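Aminotransferase, class I and II (Erwinia tasmaniensis, PDB 5Z0Q) is a pyridoxal-5'-phosphate-binding protein of the class I and II aminotransferase family, built as a two-subunit assembly. Local coordinates at residues A[207-215]-A[293-304]; A[81-89]-A[216-224]. All coordinates share one frame; numbering follows the deposited sequence.

Contact 1 (A[207-215]-A[293-304]). With PLP (pyridoxal-5'-phosphate), chain M.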
loop_
_atom_site.group_PDB
_atom_site.type_symbol
_atom_site.label_atom_id
_atom_site.label_comp_id
_atom_site.label_asym_id
_atom_site.label_seq_id
_atom_site.Cartn_x
_atom_site.Cartn_y
_atom_site.Cartn_z
ATOM N N HIS A 207 2.786 19.629 0.351
ATOM C CA HIS A 207 2.053 20.823 0.752
ATOM C C HIS A 207 2.005 21.892 -0.333
ATOM O O HIS A 207 1.655 23.039 -0.036
ATOM C CB HIS A 207 2.664 21.417 2.024
ATOM C CG HIS A 207 2.561 20.525 3.221
ATOM N ND1 HIS A 207 3.521 19.589 3.538
ATOM C CD2 HIS A 207 1.608 20.425 4.178
ATOM C CE1 HIS A 207 3.165 18.951 4.638
ATOM N NE2 HIS A 207 2.008 19.440 5.047
ATOM N N CYS A 208 2.334 21.546 -1.581
ATOM C CA CYS A 208 2.435 22.552 -2.633
ATOM C C CYS A 208 1.102 23.228 -2.931
ATOM O O CYS A 208 1.094 24.346 -3.460
ATOM C CB CYS A 208 2.998 21.924 -3.909
ATOM S SG CYS A 208 1.961 20.636 -4.633
ATOM N N ASP A 209 -0.019 22.589 -2.606
ATOM C CA ASP A 209 -1.328 23.183 -2.846
ATOM C C ASP A 209 -1.780 24.114 -1.729
ATOM O O ASP A 209 -2.803 24.791 -1.888
ATOM C CB ASP A 209 -2.386 22.088 -3.037
ATOM C CG ASP A 209 -2.179 21.285 -4.306
ATOM O OD1 ASP A 209 -1.634 21.842 -5.282
ATOM O OD2 ASP A 209 -2.567 20.097 -4.328
ATOM N N LEU A 210 -1.053 24.170 -0.614
ATOM C CA LEU A 210 -1.472 24.928 0.561
ATOM C C LEU A 210 -0.658 26.205 0.754
ATOM O O LEU A 210 -0.406 26.621 1.887
ATOM C CB LEU A 210 -1.393 24.051 1.810
ATOM C CG LEU A 210 -2.315 22.830 1.819
ATOM C CD1 LEU A 210 -2.129 22.020 3.093
ATOM C CD2 LEU A 210 -3.767 23.258 1.657
ATOM N N VAL A 211 -0.251 26.843 -0.339
ATOM C CA VAL A 211 0.482 28.102 -0.260
ATOM C C VAL A 211 -0.507 29.225 0.029
ATOM O O VAL A 211 -1.468 29.430 -0.720
ATOM C CB VAL A 211 1.263 28.371 -1.553
ATOM C CG1 VAL A 211 1.980 29.709 -1.473
ATOM C CG2 VAL A 211 2.249 27.242 -1.818
ATOM N N LEU A 212 -0.271 29.958 1.119
ATOM C CA LEU A 212 -1.161 31.037 1.527
ATOM C C LEU A 212 -0.636 32.423 1.183
ATOM O O LEU A 212 -1.434 33.362 1.092
ATOM C CB LEU A 212 -1.414 30.981 3.038
ATOM C CG LEU A 212 -1.873 29.664 3.660
ATOM C CD1 LEU A 212 -2.038 29.844 5.160
ATOM C CD2 LEU A 212 -3.167 29.180 3.027
ATOM N N GLU A 213 0.669 32.574 1.002
ATOM C CA GLU A 213 1.242 33.898 0.804
ATOM C C GLU A 213 0.894 34.417 -0.587
ATOM O O GLU A 213 1.121 33.714 -1.579
ATOM C CB GLU A 213 2.758 33.850 0.995
ATOM C CG GLU A 213 3.348 35.120 1.589
ATOM C CD GLU A 213 2.924 35.347 3.032
ATOM O OE1 GLU A 213 2.470 34.383 3.684
ATOM O OE2 GLU A 213 3.047 36.492 3.517
ATOM N N PRO A 214 0.345 35.624 -0.703
ATOM C CA PRO A 214 -0.023 36.144 -2.022
ATOM C C PRO A 214 1.207 36.487 -2.848
ATOM O O PRO A 214 2.290 36.757 -2.323
ATOM C CB PRO A 214 -0.837 37.400 -1.694
ATOM C CG PRO A 214 -0.316 37.836 -0.363
ATOM C CD PRO A 214 0.027 36.574 0.379
ATOM N N GLY A 215 1.030 36.445 -4.169
ATOM C CA GLY A 215 2.064 36.862 -5.098
ATOM C C GLY A 215 3.228 35.891 -5.169
ATOM O O GLY A 215 4.177 36.100 -5.930
ATOM N N LEU A 293 -10.711 23.582 -2.455
ATOM C CA LEU A 293 -9.386 23.927 -1.953
ATOM C C LEU A 293 -9.213 25.434 -1.815
ATOM O O LEU A 293 -8.522 25.894 -0.899
ATOM C CB LEU A 293 -8.311 23.346 -2.871
ATOM C CG LEU A 293 -6.849 23.600 -2.497
ATOM C CD1 LEU A 293 -6.537 23.046 -1.115
ATOM C CD2 LEU A 293 -5.922 22.997 -3.541
ATOM N N ASP A 294 -9.829 26.215 -2.706
ATOM C CA ASP A 294 -9.758 27.668 -2.587
ATOM C C ASP A 294 -10.420 28.147 -1.302
ATOM O O ASP A 294 -9.907 29.048 -0.629
ATOM C CB ASP A 294 -10.410 28.332 -3.802
ATOM C CG ASP A 294 -9.561 28.224 -5.054
ATOM O OD1 ASP A 294 -8.318 28.221 -4.935
ATOM O OD2 ASP A 294 -10.138 28.146 -6.161
ATOM N N ALA A 295 -11.558 27.549 -0.940
ATOM C CA ALA A 295 -12.261 27.965 0.267
ATOM C C ALA A 295 -11.540 27.506 1.528
ATOM O O ALA A 295 -11.666 28.146 2.578
ATOM C CB ALA A 295 -13.694 27.434 0.252
ATOM N N GLN A 296 -10.788 26.405 1.449
ATOM C CA GLN A 296 -10.032 25.955 2.612
ATOM C C GLN A 296 -8.851 26.871 2.899
ATOM O O GLN A 296 -8.497 27.077 4.065
ATOM C CB GLN A 296 -9.549 24.518 2.409
ATOM C CG GLN A 296 -8.886 23.905 3.637
ATOM C CD GLN A 296 -8.207 22.581 3.338
ATOM O OE1 GLN A 296 -7.826 22.306 2.200
ATOM N NE2 GLN A 296 -8.054 21.751 4.364
ATOM N N LEU A 297 -8.233 27.431 1.854
ATOM C CA LEU A 297 -7.095 28.324 2.056
ATOM C C LEU A 297 -7.510 29.590 2.794
ATOM O O LEU A 297 -6.810 30.037 3.710
ATOM C CB LEU A 297 -6.453 28.672 0.713
ATOM C CG LEU A 297 -5.894 27.505 -0.103
ATOM C CD1 LEU A 297 -5.226 28.008 -1.374
ATOM C CD2 LEU A 297 -4.926 26.678 0.729
ATOM N N ASP A 298 -8.643 30.182 2.409
ATOM C CA ASP A 298 -9.131 31.364 3.112
ATOM C C ASP A 298 -9.460 31.039 4.563
ATOM O O ASP A 298 -9.171 31.832 5.467
ATOM C CB ASP A 298 -10.357 31.933 2.398
ATOM C CG ASP A 298 -10.066 32.336 0.964
ATOM O OD1 ASP A 298 -8.895 32.642 0.655
ATOM O OD2 ASP A 298 -11.010 32.349 0.145
ATOM N N TYR A 299 -10.057 29.872 4.804
ATOM C CA TYR A 299 -10.381 29.472 6.169
ATOM C C TYR A 299 -9.119 29.191 6.976
ATOM O O TYR A 299 -9.036 29.553 8.155
ATOM C CB TYR A 299 -11.291 28.245 6.147
ATOM C CG TYR A 299 -11.995 27.965 7.457
ATOM C CD1 TYR A 299 -13.212 28.563 7.751
ATOM C CD2 TYR A 299 -11.449 27.096 8.391
ATOM C CE1 TYR A 299 -13.864 28.309 8.942
ATOM C CE2 TYR A 299 -12.094 26.835 9.587
ATOM C CZ TYR A 299 -13.302 27.445 9.855
ATOM O OH TYR A 299 -13.952 27.192 11.041
ATOM N N LEU A 300 -8.122 28.555 6.354
ATOM C CA LEU A 300 -6.888 28.245 7.066
ATOM C C LEU A 300 -6.048 29.490 7.312
ATOM O O LEU A 300 -5.357 29.575 8.333
ATOM C CB LEU A 300 -6.079 27.202 6.295
ATOM C CG LEU A 300 -6.616 25.769 6.344
ATOM C CD1 LEU A 300 -5.718 24.826 5.561
ATOM C CD2 LEU A 300 -6.765 25.300 7.783
ATOM N N ARG A 301 -6.085 30.464 6.398
ATOM C CA ARG A 301 -5.353 31.705 6.631
ATOM C C ARG A 301 -5.948 32.480 7.799
ATOM O O ARG A 301 -5.211 33.049 8.614
ATOM C CB ARG A 301 -5.336 32.567 5.368
ATOM C CG ARG A 301 -4.762 33.960 5.599
ATOM C CD ARG A 301 -4.566 34.737 4.306
ATOM N NE ARG A 301 -5.719 34.644 3.414
ATOM C CZ ARG A 301 -5.688 34.062 2.219
ATOM N NH1 ARG A 301 -4.559 33.533 1.765
ATOM N NH2 ARG A 301 -6.784 34.019 1.471
ATOM N N ALA A 302 -7.279 32.506 7.903
ATOM C CA ALA A 302 -7.913 33.154 9.046
ATOM C C ALA A 302 -7.572 32.434 10.343
ATOM O O ALA A 302 -7.327 33.074 11.372
ATOM C CB ALA A 302 -9.427 33.215 8.842
ATOM N N ASN A 303 -7.548 31.097 10.313
ATOM C CA ASN A 303 -7.122 30.338 11.484
ATOM C C ASN A 303 -5.646 30.568 11.781
ATOM O O ASN A 303 -5.247 30.654 12.949
ATOM C CB ASN A 303 -7.400 28.849 11.278
ATOM C CG ASN A 303 -8.859 28.490 11.478
ATOM O OD1 ASN A 303 -9.731 29.359 11.483
ATOM N ND2 ASN A 303 -9.133 27.202 11.644
ATOM N N ARG A 304 -4.822 30.671 10.736
ATOM C CA ARG A 304 -3.391 30.881 10.933
ATOM C C ARG A 304 -3.114 32.242 11.559
ATOM O O ARG A 304 -2.310 32.355 12.492
ATOM C CB ARG A 304 -2.656 30.748 9.600
ATOM C CG ARG A 304 -1.160 30.968 9.699
ATOM C CD ARG A 304 -0.575 31.344 8.350
ATOM N NE ARG A 304 -1.029 32.659 7.906
ATOM C CZ ARG A 304 -0.615 33.256 6.792
ATOM N NH1 ARG A 304 0.264 32.658 6.001
ATOM N NH2 ARG A 304 -1.083 34.453 6.469
HETATM N N1 PLP M . 5.368 14.273 3.502
HETATM C C2 PLP M . 5.259 15.295 4.424
HETATM C C2A PLP M . 6.329 16.344 4.511
HETATM C C3 PLP M . 4.157 15.357 5.268
HETATM O O3 PLP M . 4.049 16.372 6.182
HETATM C C4 PLP M . 3.164 14.387 5.185
HETATM C C4A PLP M . 1.894 14.544 5.967
HETATM C C5 PLP M . 3.281 13.358 4.258
HETATM C C6 PLP M . 4.386 13.306 3.415
HETATM C C5A PLP M . 2.196 12.308 4.175
HETATM O O4P PLP M . 2.687 11.116 3.604
HETATM P P PLP M . 1.793 9.778 3.676
HETATM O O1P PLP M . 1.324 9.564 5.096
HETATM O O2P PLP M . 2.611 8.587 3.232
HETATM O O3P PLP M . 0.602 9.949 2.764
#
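Leu212 and Arg304 approach from opposite directions, and the leucine sets CD1 over one face of the guanidinium, 3.7 Å from NH1, while Glu213 reaches the edge of the same group. That second contact is a long salt bridge, Glu213 OE1 to Arg304 NH1 at 3.6 Å, with carboxylate and guanidinium planes 42° apart; a bend at chi2 (68°) brings the carboxylate back toward the helix although CB of Glu213 points away from it. Arg304 NH1 is also hydrogen-bonded to Pro322 O. One turn earlier, Arg301 NH1 stands 3.2 Å from Leu212 O, near the guanidinium plane, and Arg301 NH2 makes a salt bridge to Asp298 OD1 at 2.6 Å within the helix. In this PLP-dependent aminotransferase the loop that follows strand 200-204 of the large mixed sheet, opened by a type I turn from His207 to Leu210, packs along helix 290-313. Leu297 lies between two leucines of the loop: its CD2 meets Leu210 CD2 at 3.7 Å and Leu212 CD2 at 3.8 Å. At the next turn toward the start of the helix, Leu293 puts CD1 against Leu210 and CD2 on Asp209 CB, the latter at 3.7 Å and with the two side chains crossing at about a right angle. The Asp209 carboxylate is held by other parts of the chain: a salt bridge from Arg80 to OD1, and hydrogen bonds to OD2 from Trp286 and with Ser241. At the start of that type I turn, away from the helix, His207 presents its ring edge to the cofactor, CE1 lying 3.1 Å from PLP O3.

Contact 2 (A[81-89]-A[216-224]); sequences MESRFGWKI and VQHIPFASL
Phe85 carries CG anti to its carbonyl carbon (chi1 -48°) and His218 carries CG opposite its own N (chi1 165°), which brings the two rings into an offset edge-to-face pair. The pair joins the chain that follows helix 71-83 to the loop between strand 200-204 and helix 226-229, on the large mixed sheet of the aminotransferase fold. The imidazole edge is directed at the phenyl face, with centroids 4.9 Å apart and planes at 84°; Arg84 CB lies over the centre of the other face. Pro220 fits between the two aromatic residues of 81-89, its CD 3.7 Å from Phe85 CB and its CB 3.7 Å from Trp87 CE3. Farther along the indole, Ala222 CB approaches Trp87 CZ2 at 3.4 Å, and Ile89 CD1 covers the face turned from Pro220. At the exposed margin Gln217 lays its amide beside the Arg84 and Phe85 backbone; NE2 bonds to His218 O at 2.9 Å, from above the carbonyl plane, which steadies the amide. Ser223 CB makes a CH-pi contact with the five-membered ring of Trp87, 4.0 Å from its centroid and over the ring face.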
loop_
_atom_site.group_PDB
_atom_site.type_symbol
_atom_site.label_atom_id
_atom_site.label_comp_id
_atom_site.label_asym_id
_atom_site.label_seq_id
_atom_site.Cartn_x
_atom_site.Cartn_y
_atom_site.Cartn_z
ATOM N N MET A 81 0.406 20.447 -12.999
ATOM C CA MET A 81 1.787 20.891 -12.842
ATOM C C MET A 81 2.170 21.932 -13.885
ATOM O O MET A 81 3.080 22.736 -13.650
ATOM C CB MET A 81 2.738 19.697 -12.913
ATOM C CG MET A 81 2.465 18.649 -11.854
ATOM S SD MET A 81 2.170 19.392 -10.240
ATOM C CE MET A 81 0.946 18.269 -9.565
ATOM N N GLU A 82 1.499 21.936 -15.035
ATOM C CA GLU A 82 1.814 22.907 -16.075
ATOM C C GLU A 82 1.054 24.213 -15.889
ATOM O O GLU A 82 1.585 25.286 -16.192
ATOM C CB GLU A 82 1.505 22.320 -17.456
ATOM C CG GLU A 82 1.996 23.171 -18.618
ATOM C CD GLU A 82 1.709 22.537 -19.969
ATOM O OE1 GLU A 82 0.844 21.638 -20.038
ATOM O OE2 GLU A 82 2.353 22.937 -20.962
ATOM N N SER A 83 -0.182 24.145 -15.392
ATOM C CA SER A 83 -0.993 25.350 -15.275
ATOM C C SER A 83 -0.720 26.091 -13.970
ATOM O O SER A 83 -0.705 27.326 -13.949
ATOM C CB SER A 83 -2.477 24.994 -15.383
ATOM O OG SER A 83 -2.863 24.110 -14.346
ATOM N N ARG A 84 -0.505 25.363 -12.874
ATOM C CA ARG A 84 -0.345 25.990 -11.570
ATOM C C ARG A 84 1.107 26.241 -11.188
ATOM O O ARG A 84 1.373 27.140 -10.382
ATOM C CB ARG A 84 -1.015 25.134 -10.490
ATOM C CG ARG A 84 -2.520 25.056 -10.640
ATOM C CD ARG A 84 -3.194 24.677 -9.336
ATOM N NE ARG A 84 -4.564 25.178 -9.295
ATOM C CZ ARG A 84 -4.896 26.395 -8.877
ATOM N NH1 ARG A 84 -3.957 27.231 -8.458
ATOM N NH2 ARG A 84 -6.166 26.777 -8.876
ATOM N N PHE A 85 2.052 25.483 -11.743
ATOM C CA PHE A 85 3.450 25.628 -11.370
ATOM C C PHE A 85 4.379 25.842 -12.556
ATOM O O PHE A 85 5.594 25.945 -12.352
ATOM C CB PHE A 85 3.917 24.401 -10.572
ATOM C CG PHE A 85 2.984 24.017 -9.458
ATOM C CD1 PHE A 85 2.872 24.805 -8.325
ATOM C CD2 PHE A 85 2.214 22.868 -9.548
ATOM C CE1 PHE A 85 2.010 24.457 -7.301
ATOM C CE2 PHE A 85 1.351 22.513 -8.526
ATOM C CZ PHE A 85 1.249 23.308 -7.402
ATOM N N GLY A 86 3.852 25.924 -13.775
ATOM C CA GLY A 86 4.680 26.122 -14.949
ATOM C C GLY A 86 5.697 25.017 -15.139
ATOM O O GLY A 86 6.903 25.275 -15.203
ATOM N N TRP A 87 5.220 23.778 -15.227
ATOM C CA TRP A 87 6.104 22.618 -15.314
ATOM C C TRP A 87 5.409 21.562 -16.160
ATOM O O TRP A 87 4.464 20.919 -15.694
ATOM C CB TRP A 87 6.430 22.082 -13.922
ATOM C CG TRP A 87 7.476 21.013 -13.909
ATOM C CD1 TRP A 87 8.505 20.860 -14.793
ATOM C CD2 TRP A 87 7.591 19.938 -12.969
ATOM N NE1 TRP A 87 9.256 19.760 -14.458
ATOM C CE2 TRP A 87 8.715 19.176 -13.342
ATOM C CE3 TRP A 87 6.851 19.546 -11.849
ATOM C CZ2 TRP A 87 9.118 18.044 -12.636
ATOM C CZ3 TRP A 87 7.254 18.423 -11.146
ATOM C CH2 TRP A 87 8.378 17.686 -11.542
ATOM N N LYS A 88 5.871 21.384 -17.397
ATOM C CA LYS A 88 5.292 20.377 -18.276
ATOM C C LYS A 88 5.877 19.008 -17.948
ATOM O O LYS A 88 7.098 18.851 -17.836
ATOM C CB LYS A 88 5.533 20.737 -19.744
ATOM C CG LYS A 88 6.987 20.961 -20.128
ATOM C CD LYS A 88 7.098 21.439 -21.568
ATOM C CE LYS A 88 8.539 21.432 -22.051
ATOM N NZ LYS A 88 9.096 20.052 -22.097
ATOM N N ILE A 89 5.000 18.020 -17.781
ATOM C CA ILE A 89 5.372 16.687 -17.324
ATOM C C ILE A 89 5.167 15.700 -18.463
ATOM O O ILE A 89 4.108 15.693 -19.103
ATOM C CB ILE A 89 4.552 16.271 -16.090
ATOM C CG1 ILE A 89 4.865 17.184 -14.906
ATOM C CG2 ILE A 89 4.828 14.820 -15.722
ATOM C CD1 ILE A 89 6.279 17.054 -14.419
ATOM N N VAL A 216 3.170 34.823 -4.379
ATOM C CA VAL A 216 4.240 33.835 -4.303
ATOM C C VAL A 216 3.704 32.498 -4.795
ATOM O O VAL A 216 2.713 31.986 -4.263
ATOM C CB VAL A 216 4.798 33.700 -2.873
ATOM C CG1 VAL A 216 5.970 32.722 -2.850
ATOM C CG2 VAL A 216 5.220 35.052 -2.338
ATOM N N GLN A 217 4.368 31.932 -5.798
ATOM C CA GLN A 217 3.985 30.660 -6.392
ATOM C C GLN A 217 4.955 29.572 -5.960
ATOM O O GLN A 217 6.168 29.796 -5.909
ATOM C CB GLN A 217 3.965 30.751 -7.922
ATOM C CG GLN A 217 3.642 29.433 -8.609
ATOM C CD GLN A 217 4.230 29.340 -10.000
ATOM O OE1 GLN A 217 3.712 29.931 -10.946
ATOM N NE2 GLN A 217 5.323 28.598 -10.131
ATOM N N HIS A 218 4.420 28.393 -5.645
ATOM C CA HIS A 218 5.273 27.242 -5.391
ATOM C C HIS A 218 6.055 26.878 -6.648
ATOM O O HIS A 218 5.510 26.860 -7.757
ATOM C CB HIS A 218 4.437 26.048 -4.933
ATOM C CG HIS A 218 5.171 24.744 -4.992
ATOM N ND1 HIS A 218 5.033 23.859 -6.039
ATOM C CD2 HIS A 218 6.054 24.178 -4.135
ATOM C CE1 HIS A 218 5.797 22.803 -5.823
ATOM N NE2 HIS A 218 6.427 22.971 -4.674
ATOM N N ILE A 219 7.339 26.583 -6.472
ATOM C CA ILE A 219 8.213 26.276 -7.600
ATOM C C ILE A 219 8.752 24.861 -7.440
ATOM O O ILE A 219 9.491 24.591 -6.483
ATOM C CB ILE A 219 9.359 27.294 -7.712
ATOM C CG1 ILE A 219 8.804 28.683 -8.023
ATOM C CG2 ILE A 219 10.354 26.862 -8.775
ATOM C CD1 ILE A 219 9.856 29.754 -8.123
ATOM N N PRO A 220 8.403 23.930 -8.327
ATOM C CA PRO A 220 9.008 22.595 -8.260
ATOM C C PRO A 220 10.513 22.666 -8.485
ATOM O O PRO A 220 11.002 23.449 -9.302
ATOM C CB PRO A 220 8.305 21.829 -9.386
ATOM C CG PRO A 220 7.034 22.582 -9.623
ATOM C CD PRO A 220 7.368 24.016 -9.368
ATOM N N PHE A 221 11.247 21.834 -7.743
ATOM C CA PHE A 221 12.702 21.836 -7.857
ATOM C C PHE A 221 13.145 21.452 -9.263
ATOM O O PHE A 221 14.049 22.075 -9.831
ATOM C CB PHE A 221 13.310 20.887 -6.823
ATOM C CG PHE A 221 14.813 20.862 -6.831
ATOM C CD1 PHE A 221 15.538 21.790 -6.102
ATOM C CD2 PHE A 221 15.502 19.908 -7.564
ATOM C CE1 PHE A 221 16.922 21.771 -6.106
ATOM C CE2 PHE A 221 16.886 19.884 -7.573
ATOM C CZ PHE A 221 17.597 20.816 -6.842
ATOM N N ALA A 222 12.512 20.436 -9.845
ATOM C CA ALA A 222 12.893 19.957 -11.167
ATOM C C ALA A 222 12.492 20.905 -12.290
ATOM O O ALA A 222 12.815 20.626 -13.450
ATOM C CB ALA A 222 12.285 18.575 -11.411
ATOM N N SER A 223 11.805 22.005 -11.987
ATOM C CA SER A 223 11.426 22.979 -13.001
ATOM C C SER A 223 12.428 24.118 -13.138
ATOM O O SER A 223 12.270 24.954 -14.036
ATOM C CB SER A 223 10.039 23.556 -12.688
ATOM O OG SER A 223 10.031 24.223 -11.438
ATOM N N LEU A 224 13.444 24.174 -12.274
ATOM C CA LEU A 224 14.452 25.226 -12.374
ATOM C C LEU A 224 15.222 25.120 -13.684
ATOM O O LEU A 224 15.378 26.108 -14.410
ATOM C CB LEU A 224 15.407 25.149 -11.183
ATOM C CG LEU A 224 14.783 25.338 -9.801
ATOM C CD1 LEU A 224 15.812 25.088 -8.710
ATOM C CD2 LEU A 224 14.191 26.731 -9.676
#

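In the fold
Contacts 1 and 2 share one continuous loop, 207-224, which meets helix 290-313 through its first half and the chain just beyond helix 71-83 through its second. Their centres are 18 Å apart, yet they touch: Cys208 CB packs 3.5 Å from His218 CE1, and Phe85 CZ lies 3.9 Å from both Cys208 SG and Asp209 OD1. Phe85 of contact 2 therefore borders the turn that begins at the pocket residue His207. Contact 1 reaches the PLP directly, whereas the His218 side chain of contact 2 is about 11 Å from a bound PLP. The cofactor is also hydrogen-bonded to Val100 N, Val101 N and Tyr66 OH of the second subunit.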